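Long-range contacts in putative curved DNA-binding protein (Chaetomium thermophilum var. thermophilum DSM 1495, PDB 4IPA), which probably acts in ribosome biogenesis as a thermophilic Arx1, a methionine-aminopeptidase-like protein of the M24 family, and may bind DNA: residues Leu153-Thr157 and Val255-Leu259; Cys343-Thr348 and Gly360-Trp365; Ile211-Ser217 and Lys230-Gly236. Residue numbers count along the deposited sequence, not the author numbering.

Interaction 1: residues Leu153-Thr157 and Val255-Leu259; sequences LFLAT and VGCSL
Helix-on-sheet packing depends on the rotamers that fill the gap, and here a helical turn, Leu-153 to Thr-157, lies over the extended strand Val-255 to Ser-258. The two axes pass 7.7 Å apart at 152°, close to antiparallel, so that Thr-157 sits by Cys-257 (CA to CA 5.6 Å) and Leu-153 by Leu-259 (6.1 Å), where the backbone leaves the strand. Leu-153, with chi1 t and chi2 p, lays CD1 3.7 Å from Cys-257 O and 4.0 Å from Cys-257 CB, while its CB meets Leu-259 CG at 4.0 Å. Cys-257 (m) points at the helix and places SG 3.9 Å from Ala-156 CB. Thr-157 (m) turns OG1 back to donate to Leu-153 O at 2.9 Å, which satisfies the hydroxyl within the helix and lets OG1 rest 3.3 Å from Cys-257 CB as a packing contact. Thr-157 CG2 then touches Val-255 CG2 (Val-255 chi1 m) at 3.8 Å. Ser-258 points away from the helix, OG hydrogen-bonded to Asp-336 OD1. Helices cover a curved antiparallel sheet in this way in the pita-bread fold of M24 proteins. Strand 250-258 runs between strands 210-220 and 342-352, and helix 148-167 also reaches Cys-343 and Leu-345 of the latter.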
loop_
_atom_site.group_PDB
_atom_site.type_symbol
_atom_site.label_atom_id
_atom_site.label_comp_id
_atom_site.label_asym_id
_atom_site.label_seq_id
_atom_site.Cartn_x
_atom_site.Cartn_y
_atom_site.Cartn_z
ATOM N N LEU A 153 -16.287 -0.291 -8.916
ATOM C CA LEU A 153 -15.146 0.276 -8.209
ATOM C C LEU A 153 -14.105 -0.803 -7.883
ATOM O O LEU A 153 -12.916 -0.634 -8.148
ATOM C CB LEU A 153 -15.616 0.948 -6.916
ATOM C CG LEU A 153 -14.504 1.471 -5.999
ATOM C CD1 LEU A 153 -13.711 2.558 -6.720
ATOM C CD2 LEU A 153 -15.040 1.997 -4.651
ATOM N N PHE A 154 -14.568 -1.911 -7.312
ATOM C CA PHE A 154 -13.704 -3.030 -6.984
ATOM C C PHE A 154 -13.041 -3.665 -8.206
ATOM O O PHE A 154 -11.847 -3.947 -8.186
ATOM C CB PHE A 154 -14.486 -4.108 -6.219
ATOM C CG PHE A 154 -14.583 -3.850 -4.742
ATOM C CD1 PHE A 154 -15.485 -2.921 -4.241
ATOM C CD2 PHE A 154 -13.772 -4.535 -3.854
ATOM C CE1 PHE A 154 -15.582 -2.692 -2.884
ATOM C CE2 PHE A 154 -13.856 -4.301 -2.489
ATOM C CZ PHE A 154 -14.767 -3.379 -2.007
ATOM N N LEU A 155 -13.823 -3.928 -9.247
ATOM C CA LEU A 155 -13.282 -4.560 -10.449
ATOM C C LEU A 155 -12.264 -3.673 -11.171
ATOM O O LEU A 155 -11.275 -4.176 -11.707
ATOM C CB LEU A 155 -14.400 -4.963 -11.404
ATOM C CG LEU A 155 -15.175 -6.186 -10.928
ATOM C CD1 LEU A 155 -16.418 -6.385 -11.779
ATOM C CD2 LEU A 155 -14.284 -7.417 -10.949
ATOM N N ALA A 156 -12.508 -2.361 -11.189
ATOM C CA ALA A 156 -11.552 -1.432 -11.776
ATOM C C ALA A 156 -10.221 -1.558 -11.037
ATOM O O ALA A 156 -9.153 -1.593 -11.645
ATOM C CB ALA A 156 -12.064 -0.009 -11.688
ATOM N N THR A 157 -10.295 -1.629 -9.715
ATOM C CA THR A 157 -9.088 -1.666 -8.908
ATOM C C THR A 157 -8.365 -2.994 -9.107
ATOM O O THR A 157 -7.152 -3.033 -9.264
ATOM C CB THR A 157 -9.399 -1.461 -7.427
ATOM O OG1 THR A 157 -10.217 -0.292 -7.267
ATOM C CG2 THR A 157 -8.107 -1.275 -6.651
ATOM N N VAL A 255 -2.190 0.325 -6.474
ATOM C CA VAL A 255 -3.197 0.941 -7.337
ATOM C C VAL A 255 -4.370 1.439 -6.507
ATOM O O VAL A 255 -4.699 0.849 -5.468
ATOM C CB VAL A 255 -3.744 -0.028 -8.401
ATOM C CG1 VAL A 255 -2.629 -0.461 -9.344
ATOM C CG2 VAL A 255 -4.434 -1.235 -7.747
ATOM N N GLY A 256 -4.997 2.515 -6.976
ATOM C CA GLY A 256 -6.219 3.006 -6.371
ATOM C C GLY A 256 -7.237 3.544 -7.372
ATOM O O GLY A 256 -6.903 4.198 -8.366
ATOM N N CYS A 257 -8.504 3.268 -7.104
ATOM C CA CYS A 257 -9.564 3.782 -7.952
ATOM C C CYS A 257 -10.597 4.540 -7.143
ATOM O O CYS A 257 -10.670 4.430 -5.914
ATOM C CB CYS A 257 -10.220 2.655 -8.732
ATOM S SG CYS A 257 -9.176 2.022 -10.037
ATOM N N SER A 258 -11.389 5.328 -7.842
ATOM C CA SER A 258 -12.375 6.161 -7.199
ATOM C C SER A 258 -13.659 6.098 -7.998
ATOM O O SER A 258 -13.627 5.992 -9.230
ATOM C CB SER A 258 -11.857 7.603 -7.143
ATOM O OG SER A 258 -12.853 8.490 -6.703
ATOM N N LEU A 259 -14.790 6.140 -7.296
ATOM C CA LEU A 259 -16.075 6.299 -7.964
ATOM C C LEU A 259 -16.255 7.749 -8.412
ATOM O O LEU A 259 -17.151 8.058 -9.194
ATOM C CB LEU A 259 -17.235 5.830 -7.078
ATOM C CG LEU A 259 -17.607 4.356 -7.251
ATOM C CD1 LEU A 259 -18.576 3.905 -6.169
ATOM C CD2 LEU A 259 -18.179 4.084 -8.658
#

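Interaction 2: residues Cys343-Thr348 and Gly360-Trp365; sequences CRLLTT and GGPPAW
A strand can keep its neighbour beyond the last backbone pair by exchanging hydrogen bonds for side-chain contacts. Cys-343 to Thr-348 is extended throughout, and the chain returning from Gly-360 to Trp-365 runs roughly against it, with end-to-end directions 145° apart. Gly-360 forms an antiparallel hydrogen-bonded pair with Thr-348 (CA to CA 5.1 Å): Thr-348 N donates to Gly-360 O at 2.7 Å, and Gly-360 N to Thr-348 O at 3.2 Å. Gly-361 comes still closer, its CA 4.3 Å from that of Thr-347, with phi and psi near -170° and -176°; a CB here would collide with Thr-347 CG2 and with Pro-362 CD. Pro-362, lacking an amide hydrogen, sets CD 3.4 Å from Leu-346 O and CG 3.9 Å from Leu-345 CD2. Topologically this is the end of a beta hairpin, whose strands 342-352 and 355-360 are neighbours in the antiparallel sheet of the M24 pita-bread fold. Pro-363 and Ala-364 then carry the chain outward as a loop, before Trp-365 (chi1 m, chi2 -8°) swings its indole back toward the strand. Leu-345, with chi1 m and chi2 t, brings CD2 to 3.5 Å from Trp-365 CZ2. Cys-343 (chi1 t) approaches the ring edge in a sulfur-aromatic contact, SG being 3.8 Å from Trp-365 CH2 and 5.2 Å from the centroid of the six-membered ring. Trp-365 NE1 is hydrogen-bonded to Asp-133 OD1 of strand 127-136, and Phe-154 of helix 148-167 meets the indole with ring planes at about 50°.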
loop_
_atom_site.group_PDB
_atom_site.type_symbol
_atom_site.label_atom_id
_atom_site.label_comp_id
_atom_site.label_asym_id
_atom_site.label_seq_id
_atom_site.Cartn_x
_atom_site.Cartn_y
_atom_site.Cartn_z
ATOM N N CYS A 343 -11.076 2.642 -3.593
ATOM C CA CYS A 343 -10.630 1.280 -3.408
ATOM C C CYS A 343 -9.120 1.227 -3.670
ATOM O O CYS A 343 -8.640 1.865 -4.598
ATOM C CB CYS A 343 -11.402 0.383 -4.375
ATOM S SG CYS A 343 -11.051 -1.369 -4.253
ATOM N N ARG A 344 -8.374 0.494 -2.844
ATOM C CA ARG A 344 -6.909 0.424 -2.988
ATOM C C ARG A 344 -6.365 -0.986 -2.768
ATOM O O ARG A 344 -6.867 -1.757 -1.934
ATOM C CB ARG A 344 -6.192 1.390 -2.020
ATOM C CG ARG A 344 -6.606 2.862 -2.150
ATOM C CD ARG A 344 -5.645 3.812 -1.399
ATOM N NE ARG A 344 -5.604 3.523 0.030
ATOM C CZ ARG A 344 -4.593 2.910 0.647
ATOM N NH1 ARG A 344 -3.508 2.529 -0.032
ATOM N NH2 ARG A 344 -4.663 2.692 1.949
ATOM N N LEU A 345 -5.346 -1.332 -3.536
ATOM C CA LEU A 345 -4.591 -2.549 -3.280
ATOM C C LEU A 345 -3.109 -2.222 -3.255
ATOM O O LEU A 345 -2.642 -1.332 -3.962
ATOM C CB LEU A 345 -4.860 -3.583 -4.362
ATOM C CG LEU A 345 -6.298 -4.103 -4.439
ATOM C CD1 LEU A 345 -6.558 -4.740 -5.816
ATOM C CD2 LEU A 345 -6.560 -5.082 -3.302
ATOM N N LEU A 346 -2.367 -2.962 -2.445
ATOM C CA LEU A 346 -0.943 -2.757 -2.339
ATOM C C LEU A 346 -0.338 -4.138 -2.151
ATOM O O LEU A 346 -0.702 -4.887 -1.235
ATOM C CB LEU A 346 -0.588 -1.808 -1.176
ATOM C CG LEU A 346 0.733 -1.026 -1.312
ATOM C CD1 LEU A 346 0.871 0.158 -0.311
ATOM C CD2 LEU A 346 1.942 -1.956 -1.221
ATOM N N THR A 347 0.571 -4.470 -3.052
ATOM C CA THR A 347 1.216 -5.765 -3.063
ATOM C C THR A 347 2.722 -5.537 -3.041
ATOM O O THR A 347 3.241 -4.709 -3.790
ATOM C CB THR A 347 0.845 -6.535 -4.353
ATOM O OG1 THR A 347 -0.585 -6.603 -4.490
ATOM C CG2 THR A 347 1.426 -7.946 -4.335
ATOM N N THR A 348 3.434 -6.266 -2.196
ATOM C CA THR A 348 4.894 -6.243 -2.249
ATOM C C THR A 348 5.386 -7.384 -3.139
ATOM O O THR A 348 5.115 -8.544 -2.854
ATOM C CB THR A 348 5.499 -6.360 -0.844
ATOM O OG1 THR A 348 5.160 -5.187 -0.094
ATOM C CG2 THR A 348 7.047 -6.495 -0.932
ATOM N N GLY A 360 4.113 -10.692 -0.748
ATOM C CA GLY A 360 3.140 -10.326 0.264
ATOM C C GLY A 360 2.094 -9.383 -0.289
ATOM O O GLY A 360 2.401 -8.342 -0.885
ATOM N N GLY A 361 0.839 -9.758 -0.108
ATOM C CA GLY A 361 -0.239 -8.932 -0.583
ATOM C C GLY A 361 -1.543 -9.443 -0.048
ATOM O O GLY A 361 -1.572 -10.394 0.735
ATOM N N PRO A 362 -2.632 -8.815 -0.486
ATOM C CA PRO A 362 -4.013 -9.151 -0.130
ATOM C C PRO A 362 -4.401 -10.499 -0.720
ATOM O O PRO A 362 -3.800 -10.933 -1.715
ATOM C CB PRO A 362 -4.821 -8.037 -0.798
ATOM C CG PRO A 362 -3.967 -7.652 -1.994
ATOM C CD PRO A 362 -2.558 -7.725 -1.473
ATOM N N PRO A 363 -5.391 -11.164 -0.101
ATOM C CA PRO A 363 -5.872 -12.459 -0.580
ATOM C C PRO A 363 -6.624 -12.262 -1.874
ATOM O O PRO A 363 -7.357 -11.292 -1.990
ATOM C CB PRO A 363 -6.834 -12.909 0.533
ATOM C CG PRO A 363 -7.305 -11.645 1.155
ATOM C CD PRO A 363 -6.121 -10.709 1.097
ATOM N N ALA A 364 -6.427 -13.158 -2.833
ATOM C CA ALA A 364 -7.111 -13.096 -4.112
ATOM C C ALA A 364 -8.613 -12.861 -3.931
ATOM O O ALA A 364 -9.231 -13.417 -3.035
ATOM C CB ALA A 364 -6.863 -14.387 -4.892
ATOM N N TRP A 365 -9.194 -12.019 -4.775
ATOM C CA TRP A 365 -10.625 -11.782 -4.723
ATOM C C TRP A 365 -11.379 -12.815 -5.546
ATOM O O TRP A 365 -10.984 -13.148 -6.663
ATOM C CB TRP A 365 -10.965 -10.389 -5.245
ATOM C CG TRP A 365 -10.537 -9.289 -4.340
ATOM C CD1 TRP A 365 -10.029 -9.409 -3.074
ATOM C CD2 TRP A 365 -10.569 -7.887 -4.631
ATOM N NE1 TRP A 365 -9.745 -8.164 -2.566
ATOM C CE2 TRP A 365 -10.071 -7.214 -3.500
ATOM C CE3 TRP A 365 -10.967 -7.139 -5.738
ATOM C CZ2 TRP A 365 -9.964 -5.820 -3.445
ATOM C CZ3 TRP A 365 -10.857 -5.760 -5.683
ATOM C CH2 TRP A 365 -10.356 -5.116 -4.548
#

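Interaction 3: residues Ile211-Ser217 and Lys230-Gly236; sequences IIESTTS and KIILSPG
This contact is the paired base of an antiparallel beta hairpin, placing the short outermost strand 230-232 alongside strand 210-220 at one side of the sheet. Ser-217 and Ile-231 make a hydrogen-bonded pair, with Ser-217 N to Ile-231 O and Ile-231 N to Ser-217 O both 2.9 Å. Next to it, Thr-216 and Ile-232 form a non-hydrogen-bonded pair, CA to CA 4.4 Å, their side chains sharing a face with Thr-216 OG1 3.8 Å from Ile-232 CG1. Leu-233 N donates to Thr-215 O at 2.9 Å. A type II turn from Ile-212 to Thr-215 then interrupts the extended run: Thr-215 N reaches Ile-212 O at 3.1 Å, reinforced by Thr-215 OG1 (chi1 m) to the same oxygen at 2.7 Å. Ser-214, with positive phi (69°), turns its N to Leu-233 O at 2.8 Å and makes a weak bond to Ser-234 O at 3.4 Å. Thr-216, also m, sends OG1 back to Ser-214 O at 2.8 Å. Ile-211 (m, m) closes the far end, CG2 lying 4.0 Å from Leu-233 CB. Gly-236 adopts phi/psi of 81°/-110°, angles that call for glycine. Glu-213 reaches out to a salt bridge with Lys-263. Strand 250-258 flanks strand 210-220 on its other side, while Leu-233 packs against helix 193-205, where Glu-201 OE2 is hydrogen-bonded to Ser-234 OG.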
loop_
_atom_site.group_PDB
_atom_site.type_symbol
_atom_site.label_atom_id
_atom_site.label_comp_id
_atom_site.label_asym_id
_atom_site.label_seq_id
_atom_site.Cartn_x
_atom_site.Cartn_y
_atom_site.Cartn_z
ATOM N N ILE A 211 -8.644 6.452 -11.878
ATOM C CA ILE A 211 -7.438 6.155 -11.111
ATOM C C ILE A 211 -7.204 7.290 -10.134
ATOM O O ILE A 211 -7.331 8.458 -10.498
ATOM C CB ILE A 211 -6.185 6.023 -12.026
ATOM C CG1 ILE A 211 -6.328 4.827 -12.966
ATOM C CG2 ILE A 211 -4.911 5.860 -11.185
ATOM C CD1 ILE A 211 -6.411 3.542 -12.243
ATOM N N ILE A 212 -6.835 6.964 -8.900
ATOM C CA ILE A 212 -6.474 8.014 -7.953
ATOM C C ILE A 212 -5.151 8.727 -8.297
ATOM O O ILE A 212 -4.071 8.126 -8.339
ATOM C CB ILE A 212 -6.440 7.499 -6.525
ATOM C CG1 ILE A 212 -7.803 6.903 -6.149
ATOM C CG2 ILE A 212 -6.048 8.618 -5.579
ATOM C CD1 ILE A 212 -7.748 6.127 -4.827
ATOM N N GLU A 213 -5.255 10.019 -8.558
ATOM C CA GLU A 213 -4.101 10.826 -8.921
ATOM C C GLU A 213 -2.857 10.565 -8.064
ATOM O O GLU A 213 -2.927 10.604 -6.837
ATOM C CB GLU A 213 -4.465 12.297 -8.799
ATOM C CG GLU A 213 -5.011 12.902 -10.054
ATOM C CD GLU A 213 -4.845 14.417 -10.060
ATOM O OE1 GLU A 213 -4.768 15.024 -8.953
ATOM O OE2 GLU A 213 -4.777 14.995 -11.170
ATOM N N SER A 214 -1.733 10.299 -8.728
ATOM C CA SER A 214 -0.427 10.210 -8.082
ATOM C C SER A 214 -0.270 8.999 -7.182
ATOM O O SER A 214 0.573 9.000 -6.285
ATOM C CB SER A 214 -0.097 11.493 -7.299
ATOM O OG SER A 214 0.052 12.604 -8.173
ATOM N N THR A 215 -1.083 7.975 -7.411
ATOM C CA THR A 215 -0.887 6.696 -6.742
ATOM C C THR A 215 0.488 6.155 -7.113
ATOM O O THR A 215 0.787 5.968 -8.277
ATOM C CB THR A 215 -1.988 5.704 -7.141
ATOM O OG1 THR A 215 -3.231 6.177 -6.610
ATOM C CG2 THR A 215 -1.698 4.310 -6.598
ATOM N N THR A 216 1.329 5.924 -6.119
ATOM C CA THR A 216 2.742 5.689 -6.375
ATOM C C THR A 216 3.196 4.300 -5.944
ATOM O O THR A 216 2.897 3.854 -4.838
ATOM C CB THR A 216 3.605 6.734 -5.628
ATOM O OG1 THR A 216 3.200 8.049 -6.014
ATOM C CG2 THR A 216 5.106 6.545 -5.946
ATOM N N SER A 217 3.924 3.625 -6.825
ATOM C CA SER A 217 4.630 2.398 -6.476
ATOM C C SER A 217 6.111 2.690 -6.228
ATOM O O SER A 217 6.731 3.446 -6.957
ATOM C CB SER A 217 4.440 1.369 -7.584
ATOM O OG SER A 217 3.058 1.056 -7.714
ATOM N N LYS A 230 10.505 4.906 -8.720
ATOM C CA LYS A 230 9.083 4.943 -8.417
ATOM C C LYS A 230 8.237 5.123 -9.681
ATOM O O LYS A 230 8.651 5.767 -10.657
ATOM C CB LYS A 230 8.767 6.063 -7.429
ATOM C CG LYS A 230 8.802 7.431 -8.060
ATOM C CD LYS A 230 8.891 8.534 -7.025
ATOM C CE LYS A 230 9.222 9.861 -7.683
ATOM N NZ LYS A 230 9.392 10.939 -6.657
ATOM N N ILE A 231 7.048 4.543 -9.649
ATOM C CA ILE A 231 6.081 4.739 -10.711
ATOM C C ILE A 231 4.924 5.562 -10.170
ATOM O O ILE A 231 4.300 5.179 -9.190
ATOM C CB ILE A 231 5.559 3.394 -11.211
ATOM C CG1 ILE A 231 6.714 2.611 -11.853
ATOM C CG2 ILE A 231 4.418 3.602 -12.201
ATOM C CD1 ILE A 231 6.337 1.212 -12.298
ATOM N N ILE A 232 4.648 6.704 -10.781
ATOM C CA ILE A 232 3.543 7.520 -10.315
ATOM C C ILE A 232 2.401 7.513 -11.322
ATOM O O ILE A 232 2.552 8.045 -12.417
ATOM C CB ILE A 232 3.969 8.963 -10.066
ATOM C CG1 ILE A 232 5.190 9.011 -9.147
ATOM C CG2 ILE A 232 2.784 9.771 -9.496
ATOM C CD1 ILE A 232 5.628 10.422 -8.776
ATOM N N LEU A 233 1.263 6.916 -10.954
ATOM C CA LEU A 233 0.094 6.867 -11.848
ATOM C C LEU A 233 -0.626 8.222 -11.959
ATOM O O LEU A 233 -0.713 8.968 -10.974
ATOM C CB LEU A 233 -0.906 5.828 -11.360
ATOM C CG LEU A 233 -0.409 4.406 -11.208
ATOM C CD1 LEU A 233 -1.535 3.570 -10.657
ATOM C CD2 LEU A 233 0.117 3.842 -12.551
ATOM N N SER A 234 -1.153 8.520 -13.146
ATOM C CA SER A 234 -1.850 9.783 -13.415
ATOM C C SER A 234 -1.239 10.934 -12.656
ATOM O O SER A 234 -1.925 11.594 -11.876
ATOM C CB SER A 234 -3.317 9.699 -13.026
ATOM O OG SER A 234 -3.916 8.546 -13.550
ATOM N N PRO A 235 0.054 11.175 -12.874
ATOM C CA PRO A 235 0.758 12.262 -12.187
ATOM C C PRO A 235 -0.009 13.578 -12.278
ATOM O O PRO A 235 -0.071 14.348 -11.313
ATOM C CB PRO A 235 2.070 12.385 -12.982
ATOM C CG PRO A 235 1.842 11.631 -14.276
ATOM C CD PRO A 235 0.887 10.537 -13.907
ATOM N N GLY A 236 -0.591 13.831 -13.445
ATOM C CA GLY A 236 -1.160 15.132 -13.726
ATOM C C GLY A 236 -0.074 16.109 -14.140
ATOM O O GLY A 236 0.518 15.956 -15.209
#

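How the interactions relate
All three contacts serve one antiparallel sheet, yet their chemistry differs with their place in it. Interaction 1 is buried and apolar, fastening a covering helix to central strand 250-258. Interaction 2, also largely buried, mixes backbone pairing with aromatic and aliphatic packing between strand 342-352 and the chain leaving its hairpin partner; interaction 3, partly exposed at the outer strand 230-232, relies chiefly on backbone hydrogen bonds. Strand 250-258 joins the set: Cys-257 N lies 2.9 Å from Cys-343 O, and Gly-256 O lies 2.8 Å from Ile-212 N, both probable hydrogen bonds. Interactions 2 and 3 do not touch, their centres being about 17 Å apart. In sequence, interaction 3 is nested within the loop closed by interaction 1, whereas interaction 2 follows both.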